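Local coordinates for shikimate kinase (Aquifex aeolicus, PDB 2PT5), which probably catalyses the magnesium-dependent transfer of phosphate from ATP to the 3-hydroxyl group of shikimate, the fifth of seven steps in chorismate biosynthesis, at residues 1-6 and 70-76; 16-20 and 153-158; 34-39 and 58-62; 97-101 and 134-138. The contacts are given in a common frame with arbitrary orientation. Residues are numbered along the deposited sequence.

Contact 1: residues 1-6 and 70-76; sequences MRIYLI and ENVVIST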
loop_
_atom_site.group_PDB
_atom_site.type_symbol
_atom_site.label_atom_id
_atom_site.label_comp_id
_atom_site.label_asym_id
_atom_site.label_seq_id
_atom_site.Cartn_x
_atom_site.Cartn_y
_atom_site.Cartn_z
HETATM N N MSE A 1 -4.758 15.765 -8.423
HETATM C CA MSE A 1 -3.753 14.677 -8.571
HETATM C C MSE A 1 -3.995 13.564 -7.568
HETATM O O MSE A 1 -4.251 13.816 -6.391
HETATM C CB MSE A 1 -2.358 15.238 -8.368
HETATM C CG MSE A 1 -2.205 15.926 -7.040
HETATM SE SE MSE A 1 -0.468 16.687 -6.874
HETATM C CE MSE A 1 -0.796 17.818 -5.335
ATOM N N ARG A 2 -3.917 12.330 -8.047
ATOM C CA ARG A 2 -4.119 11.162 -7.202
ATOM C C ARG A 2 -2.807 10.400 -7.134
ATOM O O ARG A 2 -2.218 10.079 -8.163
ATOM C CB ARG A 2 -5.212 10.258 -7.784
ATOM C CG ARG A 2 -6.524 10.975 -8.049
ATOM C CD ARG A 2 -7.625 9.996 -8.387
ATOM N NE ARG A 2 -8.870 10.675 -8.736
ATOM C CZ ARG A 2 -9.158 11.143 -9.945
ATOM N NH1 ARG A 2 -8.291 11.010 -10.943
ATOM N NH2 ARG A 2 -10.318 11.742 -10.157
ATOM N N ILE A 3 -2.353 10.115 -5.920
ATOM C CA ILE A 3 -1.100 9.396 -5.729
ATOM C C ILE A 3 -1.335 8.125 -4.923
ATOM O O ILE A 3 -1.808 8.171 -3.784
ATOM C CB ILE A 3 -0.080 10.272 -4.991
ATOM C CG1 ILE A 3 0.214 11.530 -5.816
ATOM C CG2 ILE A 3 1.194 9.482 -4.732
ATOM C CD1 ILE A 3 0.965 12.594 -5.030
ATOM N N TYR A 4 -0.996 6.985 -5.506
ATOM C CA TYR A 4 -1.196 5.723 -4.808
ATOM C C TYR A 4 0.103 5.127 -4.304
ATOM O O TYR A 4 1.081 5.040 -5.046
ATOM C CB TYR A 4 -1.894 4.716 -5.724
ATOM C CG TYR A 4 -3.218 5.203 -6.266
ATOM C CD1 TYR A 4 -3.288 5.888 -7.478
ATOM C CD2 TYR A 4 -4.403 4.983 -5.560
ATOM C CE1 TYR A 4 -4.516 6.344 -7.979
ATOM C CE2 TYR A 4 -5.634 5.436 -6.048
ATOM C CZ TYR A 4 -5.685 6.114 -7.262
ATOM O OH TYR A 4 -6.901 6.558 -7.756
ATOM N N LEU A 5 0.111 4.713 -3.040
ATOM C CA LEU A 5 1.304 4.104 -2.462
ATOM C C LEU A 5 1.062 2.606 -2.339
ATOM O O LEU A 5 0.057 2.183 -1.787
ATOM C CB LEU A 5 1.604 4.698 -1.084
ATOM C CG LEU A 5 1.806 6.215 -1.001
ATOM C CD1 LEU A 5 2.239 6.572 0.412
ATOM C CD2 LEU A 5 2.841 6.680 -2.017
ATOM N N ILE A 6 1.985 1.805 -2.862
ATOM C CA ILE A 6 1.836 0.360 -2.804
ATOM C C ILE A 6 3.109 -0.283 -2.281
ATOM O O ILE A 6 4.188 0.309 -2.343
ATOM C CB ILE A 6 1.488 -0.218 -4.203
ATOM C CG1 ILE A 6 2.701 -0.139 -5.135
ATOM C CG2 ILE A 6 0.348 0.575 -4.816
ATOM C CD1 ILE A 6 2.412 -0.594 -6.569
ATOM N N GLU A 70 -10.147 14.170 -6.561
ATOM C CA GLU A 70 -9.120 14.424 -7.568
ATOM C C GLU A 70 -7.736 14.628 -6.957
ATOM O O GLU A 70 -6.725 14.332 -7.582
ATOM C CB GLU A 70 -9.492 15.640 -8.418
ATOM C CG GLU A 70 -10.515 15.351 -9.497
ATOM C CD GLU A 70 -10.925 16.597 -10.248
ATOM O OE1 GLU A 70 -10.097 17.528 -10.346
ATOM O OE2 GLU A 70 -12.069 16.638 -10.749
ATOM N N ASN A 71 -7.692 15.132 -5.730
ATOM C CA ASN A 71 -6.425 15.371 -5.057
ATOM C C ASN A 71 -6.412 14.574 -3.763
ATOM O O ASN A 71 -7.172 14.864 -2.832
ATOM C CB ASN A 71 -6.276 16.860 -4.775
ATOM C CG ASN A 71 -6.411 17.693 -6.030
ATOM O OD1 ASN A 71 -5.530 17.686 -6.890
ATOM N ND2 ASN A 71 -7.529 18.403 -6.154
ATOM N N VAL A 72 -5.542 13.570 -3.700
ATOM C CA VAL A 72 -5.485 12.719 -2.522
ATOM C C VAL A 72 -4.325 11.730 -2.618
ATOM O O VAL A 72 -3.883 11.375 -3.718
ATOM C CB VAL A 72 -6.811 11.918 -2.395
ATOM C CG1 VAL A 72 -6.899 10.893 -3.528
ATOM C CG2 VAL A 72 -6.916 11.248 -1.027
ATOM N N VAL A 73 -3.817 11.320 -1.461
ATOM C CA VAL A 73 -2.753 10.329 -1.399
ATOM C C VAL A 73 -3.441 9.151 -0.745
ATOM O O VAL A 73 -4.012 9.278 0.349
ATOM C CB VAL A 73 -1.589 10.770 -0.511
ATOM C CG1 VAL A 73 -0.559 9.648 -0.412
ATOM C CG2 VAL A 73 -0.956 12.031 -1.072
ATOM N N ILE A 74 -3.415 8.010 -1.420
ATOM C CA ILE A 74 -4.054 6.811 -0.904
ATOM C C ILE A 74 -3.035 5.696 -0.728
ATOM O O ILE A 74 -2.365 5.321 -1.692
ATOM C CB ILE A 74 -5.138 6.318 -1.879
ATOM C CG1 ILE A 74 -6.253 7.356 -1.990
ATOM C CG2 ILE A 74 -5.688 4.987 -1.423
ATOM C CD1 ILE A 74 -7.164 7.115 -3.181
ATOM N N SER A 75 -2.908 5.187 0.500
ATOM C CA SER A 75 -2.004 4.078 0.782
ATOM C C SER A 75 -2.879 2.834 0.633
ATOM O O SER A 75 -4.059 2.859 0.985
ATOM C CB SER A 75 -1.431 4.168 2.206
ATOM O OG SER A 75 -2.466 4.205 3.178
ATOM N N THR A 76 -2.312 1.764 0.089
ATOM C CA THR A 76 -3.066 0.531 -0.131
ATOM C C THR A 76 -2.569 -0.622 0.742
ATOM O O THR A 76 -1.465 -0.574 1.281
ATOM C CB THR A 76 -2.981 0.110 -1.614
ATOM O OG1 THR A 76 -1.612 -0.141 -1.960
ATOM C CG2 THR A 76 -3.517 1.219 -2.518
#
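Strands 2-6 and 72-75 run side by side in the same direction, their axes 4.7 Å apart at an angle of 17°, in an unbroken one-to-one register from R2-V72 to L5-S75. L5 loses the largest area to the other strand. Its N donates to I74 O at 2.9 Å, while L5 O accepts from both T76 N (3.1 Å) and T76 OG1 (2.9 Å), so the side-chain hydroxyl reinforces the last rung of the ladder. Earlier along the strands, I3 N donates to V72 O at 3.0 Å and I74 N to I3 O at 2.9 Å, each with an angle of 167° at the hydrogen. L5 shares a face with I3, V73 and S75, and its CG lies 4.2 Å from V73 CG1; that face is covered by helix 13-24.

At the opposite end sit M1 and E70. The poorly ordered selenomethionine M1 has its terminal N 2.6 Å from N71 OD1, and M1 O receives V72 N at 3.0 Å. E70 is overlaid by R2, whose NH2 lies 3.7 Å from E70 CG; the guanidinium's hydrogen bonds go instead to K69 O and R93 O.

Beyond T76, whose carbonyl binds K13 NZ, the ladder ends beside the P-loop: a pair of inner strands in the parallel 2-3-1-4-5 sheet of P-loop kinases.

Contact 2: residues 16-20 and 153-158; sequences VGSLL and VVKEIL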
loop_
_atom_site.group_PDB
_atom_site.type_symbol
_atom_site.label_atom_id
_atom_site.label_comp_id
_atom_site.label_asym_id
_atom_site.label_seq_id
_atom_site.Cartn_x
_atom_site.Cartn_y
_atom_site.Cartn_z
ATOM N N VAL A 16 4.691 7.542 5.286
ATOM C CA VAL A 16 5.143 8.330 4.151
ATOM C C VAL A 16 3.946 9.037 3.504
ATOM O O VAL A 16 4.052 10.182 3.067
ATOM C CB VAL A 16 5.846 7.425 3.116
ATOM C CG1 VAL A 16 6.007 8.158 1.789
ATOM C CG2 VAL A 16 7.215 6.990 3.667
ATOM N N GLY A 17 2.809 8.347 3.457
ATOM C CA GLY A 17 1.611 8.924 2.871
ATOM C C GLY A 17 1.163 10.194 3.575
ATOM O O GLY A 17 0.821 11.182 2.928
ATOM N N SER A 18 1.157 10.167 4.900
ATOM C CA SER A 18 0.768 11.336 5.682
ATOM C C SER A 18 1.729 12.501 5.439
ATOM O O SER A 18 1.295 13.625 5.174
ATOM C CB SER A 18 0.749 10.998 7.178
ATOM O OG SER A 18 0.496 12.162 7.957
ATOM N N LEU A 19 3.028 12.229 5.541
ATOM C CA LEU A 19 4.053 13.247 5.320
ATOM C C LEU A 19 3.904 13.819 3.910
ATOM O O LEU A 19 3.968 15.031 3.692
ATOM C CB LEU A 19 5.456 12.636 5.484
ATOM C CG LEU A 19 5.968 12.258 6.883
ATOM C CD1 LEU A 19 7.272 11.490 6.761
ATOM C CD2 LEU A 19 6.191 13.513 7.722
ATOM N N LEU A 20 3.704 12.931 2.950
ATOM C CA LEU A 20 3.543 13.346 1.572
ATOM C C LEU A 20 2.323 14.254 1.407
ATOM O O LEU A 20 2.424 15.338 0.822
ATOM C CB LEU A 20 3.395 12.113 0.672
ATOM C CG LEU A 20 3.393 12.337 -0.838
ATOM C CD1 LEU A 20 4.681 13.023 -1.270
ATOM C CD2 LEU A 20 3.259 10.990 -1.537
ATOM N N VAL A 153 12.301 9.187 2.117
ATOM C CA VAL A 153 11.501 8.578 1.061
ATOM C C VAL A 153 10.587 9.641 0.454
ATOM O O VAL A 153 10.338 9.638 -0.748
ATOM C CB VAL A 153 10.649 7.413 1.613
ATOM C CG1 VAL A 153 9.768 6.837 0.512
ATOM C CG2 VAL A 153 11.566 6.343 2.201
ATOM N N VAL A 154 10.092 10.554 1.290
ATOM C CA VAL A 154 9.223 11.632 0.815
ATOM C C VAL A 154 9.988 12.515 -0.171
ATOM O O VAL A 154 9.463 12.875 -1.223
ATOM C CB VAL A 154 8.689 12.507 1.991
ATOM C CG1 VAL A 154 7.998 13.751 1.459
ATOM C CG2 VAL A 154 7.701 11.704 2.827
ATOM N N LYS A 155 11.226 12.866 0.170
ATOM C CA LYS A 155 12.042 13.694 -0.717
ATOM C C LYS A 155 12.235 12.969 -2.042
ATOM O O LYS A 155 12.252 13.592 -3.104
ATOM C CB LYS A 155 13.412 13.973 -0.096
ATOM C CG LYS A 155 13.376 14.901 1.100
ATOM C CD LYS A 155 14.763 15.061 1.691
ATOM C CE LYS A 155 14.754 15.968 2.902
ATOM N NZ LYS A 155 16.109 16.026 3.521
ATOM N N GLU A 156 12.390 11.650 -1.967
ATOM C CA GLU A 156 12.563 10.828 -3.159
ATOM C C GLU A 156 11.321 10.940 -4.033
ATOM O O GLU A 156 11.408 11.175 -5.240
ATOM C CB GLU A 156 12.771 9.359 -2.769
ATOM C CG GLU A 156 14.154 9.011 -2.228
ATOM C CD GLU A 156 14.224 7.587 -1.676
ATOM O OE1 GLU A 156 13.822 6.642 -2.388
ATOM O OE2 GLU A 156 14.684 7.411 -0.526
ATOM N N ILE A 157 10.157 10.773 -3.418
ATOM C CA ILE A 157 8.909 10.845 -4.163
ATOM C C ILE A 157 8.677 12.230 -4.758
ATOM O O ILE A 157 8.351 12.355 -5.936
ATOM C CB ILE A 157 7.714 10.448 -3.276
ATOM C CG1 ILE A 157 7.863 8.984 -2.845
ATOM C CG2 ILE A 157 6.405 10.634 -4.043
ATOM C CD1 ILE A 157 6.903 8.581 -1.760
ATOM N N LEU A 158 8.843 13.269 -3.942
ATOM C CA LEU A 158 8.656 14.630 -4.428
ATOM C C LEU A 158 9.538 14.865 -5.652
ATOM O O LEU A 158 9.051 15.292 -6.698
ATOM C CB LEU A 158 8.992 15.640 -3.321
ATOM C CG LEU A 158 7.987 15.615 -2.163
ATOM C CD1 LEU A 158 8.443 16.534 -1.045
ATOM C CD2 LEU A 158 6.621 16.047 -2.688
#
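V153 opens the interface from helix 150-162: its CB lies 4.0 Å from V16 CG2, near the start of helix 13-24. One residue on, V154 points into the other helix. Its CG2 is 3.6 Å from L19 CB, 4.1 Å from V16 CG1 and 4.2 Å from L20 N, so this methyl is lodged among three residues of a single turn of that helix. V154 and L20 also mark the nearest backbone approach, with their CA atoms 6.0 Å apart, and the two residues bury equal areas. The side chains of K155 and E156 are directed elsewhere, and the interface resumes one turn after V153 with I157. There, I157 CD1 meets V16 CG1 at 3.7 Å, and I157 CG2 meets L20 CD2 at 4.0 Å. L158 finishes the patch, its CD2 3.9 Å from L20 CD1.

The side-chain contacts are all apolar, and no polar bond links the segments. The segment axes come within 9.9 Å and cross at -58°, a spacing close enough for valine and leucine methyls to interlock directly. V16 and I157 also rest on strand 95-100, through I99 and V97 respectively, which places both helices on the same side of the sheet. This is the helical layer of an alpha/beta P-loop fold, in which the helix that follows the P-loop packs against the C-terminal helix.

Contact 3: residues 34-39 and 58-62; sequences EVQKRE and LEFEV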
loop_
_atom_site.group_PDB
_atom_site.type_symbol
_atom_site.label_atom_id
_atom_site.label_comp_id
_atom_site.label_asym_id
_atom_site.label_seq_id
_atom_site.Cartn_x
_atom_site.Cartn_y
_atom_site.Cartn_z
ATOM N N GLU A 34 -9.857 2.641 6.235
ATOM C CA GLU A 34 -11.197 3.061 5.826
ATOM C C GLU A 34 -12.130 1.854 5.768
ATOM O O GLU A 34 -13.300 1.940 6.138
ATOM C CB GLU A 34 -11.148 3.751 4.459
ATOM C CG GLU A 34 -10.391 5.063 4.487
ATOM C CD GLU A 34 -10.862 5.966 5.614
ATOM O OE1 GLU A 34 -12.060 6.304 5.648
ATOM O OE2 GLU A 34 -10.038 6.334 6.475
ATOM N N VAL A 35 -11.605 0.722 5.312
ATOM C CA VAL A 35 -12.404 -0.490 5.224
ATOM C C VAL A 35 -12.904 -0.880 6.610
ATOM O O VAL A 35 -14.079 -1.195 6.790
ATOM C CB VAL A 35 -11.589 -1.656 4.637
ATOM C CG1 VAL A 35 -12.354 -2.970 4.816
ATOM C CG2 VAL A 35 -11.308 -1.391 3.157
ATOM N N GLN A 36 -12.002 -0.850 7.585
ATOM C CA GLN A 36 -12.351 -1.194 8.954
ATOM C C GLN A 36 -13.369 -0.218 9.531
ATOM O O GLN A 36 -14.392 -0.639 10.064
ATOM C CB GLN A 36 -11.094 -1.228 9.822
ATOM C CG GLN A 36 -10.181 -2.397 9.489
ATOM C CD GLN A 36 -8.894 -2.402 10.295
ATOM O OE1 GLN A 36 -8.021 -1.555 10.103
ATOM N NE2 GLN A 36 -8.773 -3.363 11.204
ATOM N N LYS A 37 -13.094 1.081 9.418
ATOM C CA LYS A 37 -14.009 2.092 9.937
ATOM C C LYS A 37 -15.404 1.969 9.319
ATOM O O LYS A 37 -16.411 2.164 10.005
ATOM C CB LYS A 37 -13.437 3.491 9.707
ATOM C CG LYS A 37 -12.095 3.713 10.401
ATOM C CD LYS A 37 -11.696 5.190 10.468
ATOM C CE LYS A 37 -11.598 5.835 9.094
ATOM N NZ LYS A 37 -11.208 7.270 9.193
ATOM N N ARG A 38 -15.470 1.628 8.035
ATOM C CA ARG A 38 -16.762 1.466 7.372
ATOM C C ARG A 38 -17.531 0.251 7.895
ATOM O O ARG A 38 -18.724 0.346 8.183
ATOM C CB ARG A 38 -16.590 1.326 5.859
ATOM C CG ARG A 38 -17.903 1.036 5.144
ATOM C CD ARG A 38 -17.748 0.983 3.638
ATOM N NE ARG A 38 -17.259 2.245 3.092
ATOM C CZ ARG A 38 -17.121 2.486 1.790
ATOM N NH1 ARG A 38 -17.442 1.546 0.907
ATOM N NH2 ARG A 38 -16.658 3.661 1.369
ATOM N N GLU A 39 -16.850 -0.887 8.010
ATOM C CA GLU A 39 -17.476 -2.116 8.494
ATOM C C GLU A 39 -17.621 -2.115 10.010
ATOM O O GLU A 39 -18.411 -2.877 10.568
ATOM C CB GLU A 39 -16.642 -3.332 8.087
ATOM C CG GLU A 39 -16.411 -3.478 6.596
ATOM C CD GLU A 39 -17.683 -3.776 5.828
ATOM O OE1 GLU A 39 -18.326 -4.806 6.125
ATOM O OE2 GLU A 39 -18.034 -2.982 4.925
ATOM N N LEU A 58 -14.379 -5.611 -1.044
ATOM C CA LEU A 58 -14.677 -4.415 -0.270
ATOM C C LEU A 58 -13.559 -3.372 -0.391
ATOM O O LEU A 58 -13.820 -2.189 -0.646
ATOM C CB LEU A 58 -14.862 -4.782 1.205
ATOM C CG LEU A 58 -15.792 -3.928 2.071
ATOM C CD1 LEU A 58 -15.499 -4.226 3.531
ATOM C CD2 LEU A 58 -15.598 -2.446 1.789
ATOM N N GLU A 59 -12.313 -3.802 -0.208
ATOM C CA GLU A 59 -11.200 -2.868 -0.276
ATOM C C GLU A 59 -11.069 -2.273 -1.680
ATOM O O GLU A 59 -10.642 -1.127 -1.840
ATOM C CB GLU A 59 -9.890 -3.539 0.172
ATOM C CG GLU A 59 -9.357 -4.626 -0.742
ATOM C CD GLU A 59 -8.137 -5.332 -0.157
ATOM O OE1 GLU A 59 -7.556 -6.189 -0.859
ATOM O OE2 GLU A 59 -7.761 -5.037 1.003
ATOM N N PHE A 60 -11.450 -3.034 -2.700
ATOM C CA PHE A 60 -11.364 -2.491 -4.046
ATOM C C PHE A 60 -12.462 -1.433 -4.199
ATOM O O PHE A 60 -12.245 -0.379 -4.799
ATOM C CB PHE A 60 -11.525 -3.590 -5.095
ATOM C CG PHE A 60 -11.108 -3.169 -6.477
ATOM C CD1 PHE A 60 -10.536 -1.918 -6.699
ATOM C CD2 PHE A 60 -11.288 -4.020 -7.557
ATOM C CE1 PHE A 60 -10.156 -1.519 -7.970
ATOM C CE2 PHE A 60 -10.908 -3.629 -8.838
ATOM C CZ PHE A 60 -10.341 -2.374 -9.041
ATOM N N GLU A 61 -13.634 -1.711 -3.636
ATOM C CA GLU A 61 -14.745 -0.765 -3.688
ATOM C C GLU A 61 -14.322 0.521 -2.993
ATOM O O GLU A 61 -14.539 1.625 -3.505
ATOM C CB GLU A 61 -15.975 -1.327 -2.968
ATOM C CG GLU A 61 -17.056 -0.274 -2.706
ATOM C CD GLU A 61 -18.170 -0.759 -1.786
ATOM O OE1 GLU A 61 -19.017 0.076 -1.396
ATOM O OE2 GLU A 61 -18.203 -1.965 -1.455
ATOM N N VAL A 62 -13.719 0.365 -1.819
ATOM C CA VAL A 62 -13.268 1.505 -1.039
ATOM C C VAL A 62 -12.226 2.303 -1.815
ATOM O O VAL A 62 -12.197 3.533 -1.746
ATOM C CB VAL A 62 -12.672 1.048 0.313
ATOM C CG1 VAL A 62 -12.116 2.232 1.065
ATOM C CG2 VAL A 62 -13.750 0.355 1.143
#
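V35 lies across L58, E59 and V62: its CG1 is 3.6 Å from L58 CD1, and its CG2 is 3.6 Å from V62 CG2 and 3.7 Å from E59 CA. L58 and V62 are one helical turn apart, so V35 fits between them, and its CA comes within 6.1 Å of that of E59. The segment axes cross almost perpendicularly, at 104° and 10.0 Å, which keeps the apolar patch compact. E34 adds to it with its CB, 3.8 Å from V62 CG1.

R38 and E61 line the margin. R38 NH1 forms a salt bridge with E61 OE1 at 3.2 Å, the carboxylate lying near the guanidinium plane, while V62 CG2 sits over one face of the same group. E39 is more enclosed: its OE2 is close to L58 CD1, at 3.1 Å, and its other carboxylate oxygen is hydrogen-bonded to Y54 OH.

I46 of helix 43-49 closes the packing over V35 and E39. E59 sits beside D32 and R56, which are predicted to bind the substrate. Helices 31-39 and 52-66 crossing in this way, next to those residues, are consistent with the shikimate-binding domain of the shikimate kinase family.

Contact 4: residues 97-101 and 134-138; sequences VFIDI and RKIYS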
loop_
_atom_site.group_PDB
_atom_site.type_symbol
_atom_site.label_atom_id
_atom_site.label_comp_id
_atom_site.label_asym_id
_atom_site.label_seq_id
_atom_site.Cartn_x
_atom_site.Cartn_y
_atom_site.Cartn_z
ATOM N N VAL A 97 3.024 4.618 -6.734
ATOM C CA VAL A 97 4.369 4.663 -6.170
ATOM C C VAL A 97 4.668 3.435 -5.327
ATOM O O VAL A 97 3.989 3.170 -4.330
ATOM C CB VAL A 97 4.563 5.910 -5.270
ATOM C CG1 VAL A 97 6.006 6.003 -4.822
ATOM C CG2 VAL A 97 4.150 7.172 -6.019
ATOM N N PHE A 98 5.704 2.704 -5.719
ATOM C CA PHE A 98 6.095 1.505 -4.999
ATOM C C PHE A 98 7.234 1.820 -4.044
ATOM O O PHE A 98 8.325 2.204 -4.461
ATOM C CB PHE A 98 6.504 0.398 -5.995
ATOM C CG PHE A 98 7.121 -0.832 -5.353
ATOM C CD1 PHE A 98 6.722 -1.269 -4.089
ATOM C CD2 PHE A 98 8.083 -1.575 -6.043
ATOM C CE1 PHE A 98 7.268 -2.423 -3.522
ATOM C CE2 PHE A 98 8.639 -2.737 -5.485
ATOM C CZ PHE A 98 8.231 -3.162 -4.224
ATOM N N ILE A 99 6.957 1.689 -2.754
ATOM C CA ILE A 99 7.967 1.921 -1.732
ATOM C C ILE A 99 8.551 0.536 -1.487
ATOM O O ILE A 99 7.978 -0.295 -0.775
ATOM C CB ILE A 99 7.334 2.489 -0.462
ATOM C CG1 ILE A 99 6.668 3.829 -0.792
ATOM C CG2 ILE A 99 8.390 2.654 0.609
ATOM C CD1 ILE A 99 5.812 4.403 0.339
ATOM N N ASP A 100 9.701 0.311 -2.108
ATOM C CA ASP A 100 10.402 -0.969 -2.087
ATOM C C ASP A 100 11.376 -1.232 -0.942
ATOM O O ASP A 100 12.273 -0.437 -0.691
ATOM C CB ASP A 100 11.162 -1.102 -3.412
ATOM C CG ASP A 100 11.688 -2.501 -3.655
ATOM O OD1 ASP A 100 12.695 -2.622 -4.381
ATOM O OD2 ASP A 100 11.089 -3.472 -3.146
ATOM N N ILE A 101 11.188 -2.356 -0.254
ATOM C CA ILE A 101 12.094 -2.782 0.810
ATOM C C ILE A 101 12.545 -4.201 0.454
ATOM O O ILE A 101 11.753 -5.008 -0.049
ATOM C CB ILE A 101 11.423 -2.826 2.206
ATOM C CG1 ILE A 101 10.124 -3.626 2.138
ATOM C CG2 ILE A 101 11.201 -1.409 2.727
ATOM C CD1 ILE A 101 9.467 -3.835 3.495
ATOM N N ARG A 134 5.913 -8.749 -4.989
ATOM C CA ARG A 134 6.900 -7.742 -5.382
ATOM C C ARG A 134 6.979 -7.555 -6.907
ATOM O O ARG A 134 7.296 -6.469 -7.396
ATOM C CB ARG A 134 8.286 -8.109 -4.825
ATOM C CG ARG A 134 9.342 -7.042 -5.067
ATOM C CD ARG A 134 10.555 -7.184 -4.138
ATOM N NE ARG A 134 11.510 -6.101 -4.364
ATOM C CZ ARG A 134 12.348 -6.028 -5.402
ATOM N NH1 ARG A 134 12.373 -6.989 -6.322
ATOM N NH2 ARG A 134 13.134 -4.966 -5.551
ATOM N N LYS A 135 6.695 -8.616 -7.653
ATOM C CA LYS A 135 6.718 -8.559 -9.114
ATOM C C LYS A 135 5.593 -7.640 -9.592
ATOM O O LYS A 135 5.733 -6.923 -10.587
ATOM C CB LYS A 135 6.526 -9.963 -9.709
ATOM C CG LYS A 135 7.755 -10.856 -9.602
ATOM C CD LYS A 135 7.477 -12.285 -10.096
ATOM C CE LYS A 135 8.691 -13.182 -9.875
ATOM N NZ LYS A 135 8.389 -14.645 -10.029
ATOM N N ILE A 136 4.474 -7.670 -8.880
ATOM C CA ILE A 136 3.350 -6.822 -9.235
ATOM C C ILE A 136 3.680 -5.387 -8.794
ATOM O O ILE A 136 3.539 -4.445 -9.569
ATOM C CB ILE A 136 2.053 -7.298 -8.550
ATOM C CG1 ILE A 136 1.784 -8.772 -8.897
ATOM C CG2 ILE A 136 0.888 -6.416 -8.979
ATOM C CD1 ILE A 136 1.677 -9.057 -10.392
ATOM N N TYR A 137 4.135 -5.226 -7.555
ATOM C CA TYR A 137 4.484 -3.895 -7.059
ATOM C C TYR A 137 5.406 -3.183 -8.043
ATOM O O TYR A 137 5.228 -1.995 -8.327
ATOM C CB TYR A 137 5.196 -3.973 -5.702
ATOM C CG TYR A 137 4.373 -4.499 -4.549
ATOM C CD1 TYR A 137 3.002 -4.275 -4.479
ATOM C CD2 TYR A 137 4.982 -5.203 -3.506
ATOM C CE1 TYR A 137 2.249 -4.746 -3.399
ATOM C CE2 TYR A 137 4.243 -5.677 -2.424
ATOM C CZ TYR A 137 2.876 -5.444 -2.379
ATOM O OH TYR A 137 2.132 -5.946 -1.335
ATOM N N SER A 138 6.388 -3.920 -8.566
ATOM C CA SER A 138 7.369 -3.365 -9.503
ATOM C C SER A 138 6.768 -2.772 -10.766
ATOM O O SER A 138 7.467 -2.114 -11.525
ATOM C CB SER A 138 8.407 -4.429 -9.903
ATOM O OG SER A 138 9.203 -4.831 -8.797
#
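Within the parallel sheet of this P-loop fold, strand 95-100 receives helix 127-137 on the face carrying F98. The polar anchor is D100 with R134, a two-pronged salt bridge: R134 NH2 donates to D100 OD1 at 2.7 Å (angle at the hydrogen 153°), and R134 NE donates to D100 OD2 at 2.9 Å (150°). Both carboxylate oxygens are thus engaged, and the aspartate meets the guanidinium at its edge. D100 OD1 has a second cationic partner in K143 NZ, from the neighbouring strand 142-145, so one acid serves two bases.

On the helix, R134 O is also doubly used: it accepts S138 N and S138 OG, each at 2.9 Å, so the serine hydroxyl duplicates the i to i+4 bond made by its own backbone N. Y137 OH is satisfied away from the strand, by G78 O; G78 is a predicted substrate-binding residue, which places Y137 close to the likely shikimate site. The backbone of F98 is paired with I142 and V144 in the sheet.

F98 supplies the apolar half of the contact. Its CZ is 4.1 Å from R134 CG, and its ring is inclined at 38° to that of Y137, with centroids 5.2 Å apart. The tightest overlap is a CH-pi contact: Y137 CB lies 3.3 Å from the F98 ring centroid, only 9° off the ring normal.

Contacts 1, 2 and 4 form one core, with centres 12 to 15 Å apart. Strands 2-6 and 95-100 join contacts 1 and 4 in the sheet, with a probable hydrogen bond between Y4 O and V97 N (2.6 Å). Helix 13-24 of contact 2 packs on contact 1, L5 CD1 lying 3.5 Å from G17 CA; contact 4 meets the other face of strand 95-100. Contact 3 touches none of them, its centre about 16, 22 and 24 Å from those of contacts 1, 4 and 2. Along the chain the segments of contacts 1 and 2 alternate; contact 3 falls inside contact 1, contact 4 after it, both inside contact 2. The putative substrate-binding helices are an insertion beside a nucleotide-binding core.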